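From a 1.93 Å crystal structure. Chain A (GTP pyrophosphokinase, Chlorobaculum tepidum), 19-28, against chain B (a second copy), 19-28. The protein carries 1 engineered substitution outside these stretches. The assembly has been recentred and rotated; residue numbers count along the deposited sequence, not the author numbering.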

# COMPACT_ATOMS: atom_id res chain seq x y z
N THR A 19 -9.40 -0.13 -3.46
CA THR A 19 -8.09 -0.57 -2.98
C THR A 19 -7.04 0.45 -3.42
O THR A 19 -6.15 0.80 -2.64
N ASN A 20 -7.13 0.92 -4.65
CA ASN A 20 -6.20 1.94 -5.13
C ASN A 20 -6.43 3.25 -4.35
O ASN A 20 -5.47 3.94 -4.01
N GLN A 21 -7.69 3.59 -4.08
CA GLN A 21 -7.96 4.81 -3.34
C GLN A 21 -7.37 4.79 -1.94
O GLN A 21 -6.74 5.76 -1.51
N ILE A 22 -7.54 3.67 -1.23
CA ILE A 22 -7.02 3.57 0.13
C ILE A 22 -5.50 3.55 0.17
O ILE A 22 -4.88 4.12 1.08
N THR A 23 -4.90 2.90 -0.81
CA THR A 23 -3.45 2.84 -0.88
C THR A 23 -2.92 4.26 -1.15
O THR A 23 -1.88 4.63 -0.62
N GLY A 24 -3.66 5.04 -1.94
CA GLY A 24 -3.25 6.41 -2.22
C GLY A 24 -3.29 7.30 -0.99
O GLY A 24 -2.39 8.12 -0.77
N VAL A 25 -4.33 7.14 -0.18
CA VAL A 25 -4.50 7.91 1.06
C VAL A 25 -3.34 7.61 2.00
O VAL A 25 -2.77 8.51 2.62
N ILE A 26 -3.01 6.33 2.12
CA ILE A 26 -1.92 5.89 2.98
C ILE A 26 -0.57 6.46 2.51
O ILE A 26 0.23 6.92 3.32
N SER A 27 -0.33 6.42 1.20
CA SER A 27 0.92 6.93 0.66
C SER A 27 1.09 8.42 0.95
O SER A 27 2.20 8.88 1.20
N LYS A 28 -0.02 9.16 0.92
CA LYS A 28 0.03 10.59 1.18
C LYS A 28 0.23 10.95 2.66
O LYS A 28 0.49 12.11 2.99
N THR B 19 8.78 3.59 0.94
CA THR B 19 7.44 3.01 0.95
C THR B 19 6.34 3.91 0.45
O THR B 19 5.43 3.45 -0.24
N ASN B 20 6.42 5.18 0.80
CA ASN B 20 5.41 6.14 0.37
C ASN B 20 5.46 6.34 -1.14
O ASN B 20 4.42 6.48 -1.79
N GLN B 21 6.67 6.36 -1.69
CA GLN B 21 6.82 6.53 -3.13
C GLN B 21 6.29 5.32 -3.88
O GLN B 21 5.58 5.47 -4.87
N ILE B 22 6.64 4.13 -3.41
CA ILE B 22 6.18 2.89 -4.04
C ILE B 22 4.65 2.78 -4.01
O ILE B 22 4.02 2.49 -5.02
N THR B 23 4.06 3.01 -2.84
CA THR B 23 2.61 2.92 -2.71
C THR B 23 1.93 4.00 -3.54
O THR B 23 0.84 3.78 -4.09
N GLY B 24 2.57 5.17 -3.64
CA GLY B 24 2.03 6.26 -4.43
C GLY B 24 1.97 5.89 -5.91
O GLY B 24 0.95 6.12 -6.57
N VAL B 25 3.05 5.32 -6.42
CA VAL B 25 3.11 4.91 -7.83
C VAL B 25 2.06 3.85 -8.15
O VAL B 25 1.33 3.96 -9.14
N ILE B 26 1.98 2.83 -7.31
CA ILE B 26 1.03 1.75 -7.53
C ILE B 26 -0.42 2.20 -7.47
O ILE B 26 -1.24 1.79 -8.29
N SER B 27 -0.75 3.04 -6.50
CA SER B 27 -2.12 3.50 -6.36
C SER B 27 -2.57 4.42 -7.49
O SER B 27 -3.72 4.35 -7.92
N LYS B 28 -1.67 5.27 -7.96
CA LYS B 28 -1.99 6.22 -9.02
C LYS B 28 -2.12 5.60 -10.40
O LYS B 28 -2.81 6.14 -11.27

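The two helices run nearly antiparallel, with 151° between their N-to-C directions, and their axes approach to 8.2 Å. That spacing is short for helix packing, and the residues at the seam are correspondingly small: threonine, glycine and serine. The register sets N20 of each chain against S27 of the other, with CA atoms 4.5 Å apart for N20(A) and S27(B) and 4.6 Å apart for S27(A) and N20(B). Together the stretches bury 415 Å².

The serines are the knobs. S27(A) sits among N20(B), T23(B), G24(B) and S27(B), and S27(B) occupies the equivalent hole in chain A. Both adopt p (chi1 69° and 63°), which turns each hydroxyl back over its own helix. In chain A this yields a hydrogen bond from S27(A) OG to G24(A) O at 2.7 Å; S27(B) OG lies 3.0 Å from both T23(B) O and G24(B) O, either of which could take its proton. The two OG atoms of S27(A) and S27(B) stay 4.3 Å apart, so the serines meet by packing rather than by bonding to each other. Glycine makes the close fit visible: G24(A) CA lies 3.4 Å from S27(B) OG, while S27(A) CB approaches G24(B) N to 3.5 Å.

T23 points toward the partner in both chains, but the rotamers differ. T23(A) is m (-61°), with OG1 donating to T19(A) O at 2.9 Å and CG2 directed across the seam, 3.6 Å from T23(B) O and 3.9 Å from S27(B) CB. T23(B) is p (57°); its OG1 remains near its own backbone, 2.9 Å from T19(B) O and 3.0 Å from N20(B) O, yet also comes within 2.9 Å of S27(A) CB, a tight contact. The two rotamers thus break the local symmetry: T23(A) CG2 lies 3.9 Å from T23(B) CB, while T23(B) OG1 packs against S27(A) CB.

Both asparagines are m (-80° and -59°) and flank the seam. The end of the N20(A) side chain reaches the C-terminal part of the opposing stretch, whereas N20(B) OD1 lies 3.5 Å from S27(A) O and its ND2 is hydrogen-bonded elsewhere in the structure.

The lysines point away at CA-to-CB, but their ends come nearer. K28(B), m at chi1 (-79°), extended through chi2 and chi3, and turned to p at chi4 (60°), brings NZ within 2.9 Å of water 1 in a weak hydrogen bond. The same water donates to S27(A) OG at 2.9 Å, bridging the helices.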

# COMPACT_ATOMS: atom_id res chain seq x y z
CB THR A 19 -7.75 -1.99 -3.50
OG1 THR A 19 -7.93 -2.05 -4.92
CG2 THR A 19 -8.65 -3.03 -2.81
CB ASN A 20 -6.41 2.22 -6.63
CG ASN A 20 -5.75 1.19 -7.51
OD1 ASN A 20 -4.86 1.51 -8.31
ND2 ASN A 20 -6.17 -0.06 -7.37
CB GLN A 21 -9.48 5.08 -3.24
CG GLN A 21 -9.84 6.22 -2.29
CD GLN A 21 -11.19 6.85 -2.58
OE1 GLN A 21 -12.07 6.22 -3.17
NE2 GLN A 21 -11.36 8.10 -2.15
CB ILE A 22 -7.59 2.32 0.85
CG1 ILE A 22 -9.03 2.60 1.32
CG2 ILE A 22 -6.73 1.96 2.05
CD1 ILE A 22 -9.15 3.81 2.24
CB THR A 23 -3.00 1.87 -1.99
OG1 THR A 23 -3.47 0.54 -1.70
CG2 THR A 23 -1.47 1.83 -2.07
CB VAL A 25 -5.83 7.54 1.77
CG1 VAL A 25 -5.87 8.15 3.17
CG2 VAL A 25 -7.01 8.02 0.95
CB ILE A 26 -1.84 4.35 3.02
CG1 ILE A 26 -3.06 3.78 3.75
CG2 ILE A 26 -0.54 3.90 3.70
CD1 ILE A 26 -3.20 2.28 3.62
CB SER A 27 0.99 6.66 -0.86
OG SER A 27 0.07 7.45 -1.58
CB LYS A 28 -1.20 11.28 0.57
CG LYS A 28 -1.13 11.33 -0.96
CD LYS A 28 -2.41 11.87 -1.57
CE LYS A 28 -2.42 11.65 -3.08
NZ LYS A 28 -3.79 11.65 -3.65
CB THR B 19 7.08 2.47 2.36
OG1 THR B 19 8.09 1.54 2.79
CG2 THR B 19 5.73 1.77 2.34
CB ASN B 20 5.64 7.49 1.06
CG ASN B 20 5.60 7.40 2.57
OD1 ASN B 20 4.55 7.13 3.16
ND2 ASN B 20 6.74 7.61 3.20
CB GLN B 21 8.30 6.78 -3.47
CG GLN B 21 8.78 8.16 -3.06
CD GLN B 21 9.81 8.71 -4.01
OE1 GLN B 21 10.86 8.10 -4.21
NE2 GLN B 21 9.52 9.86 -4.60
CB ILE B 22 6.78 1.65 -3.34
CG1 ILE B 22 8.29 1.58 -3.60
CG2 ILE B 22 6.08 0.38 -3.82
CD1 ILE B 22 8.67 1.49 -5.07
CB THR B 23 2.17 3.04 -1.23
OG1 THR B 23 2.65 4.26 -0.68
CG2 THR B 23 2.71 1.86 -0.42
CB VAL B 25 4.50 4.34 -8.20
CG1 VAL B 25 4.44 3.64 -9.57
CG2 VAL B 25 5.53 5.46 -8.22
CB ILE B 26 1.24 0.61 -6.50
CG1 ILE B 26 2.63 -0.01 -6.68
CG2 ILE B 26 0.17 -0.46 -6.68
CD1 ILE B 26 3.09 -0.84 -5.49
CB SER B 27 -2.32 4.21 -5.03
OG SER B 27 -1.51 5.37 -4.94
CB LYS B 28 -0.92 7.32 -9.10
CG LYS B 28 -1.04 8.42 -8.05
CD LYS B 28 -0.06 9.57 -8.30
CE LYS B 28 0.13 10.43 -7.06
NZ LYS B 28 0.66 9.63 -5.90
O HOH W 1 1.42 9.53 -3.09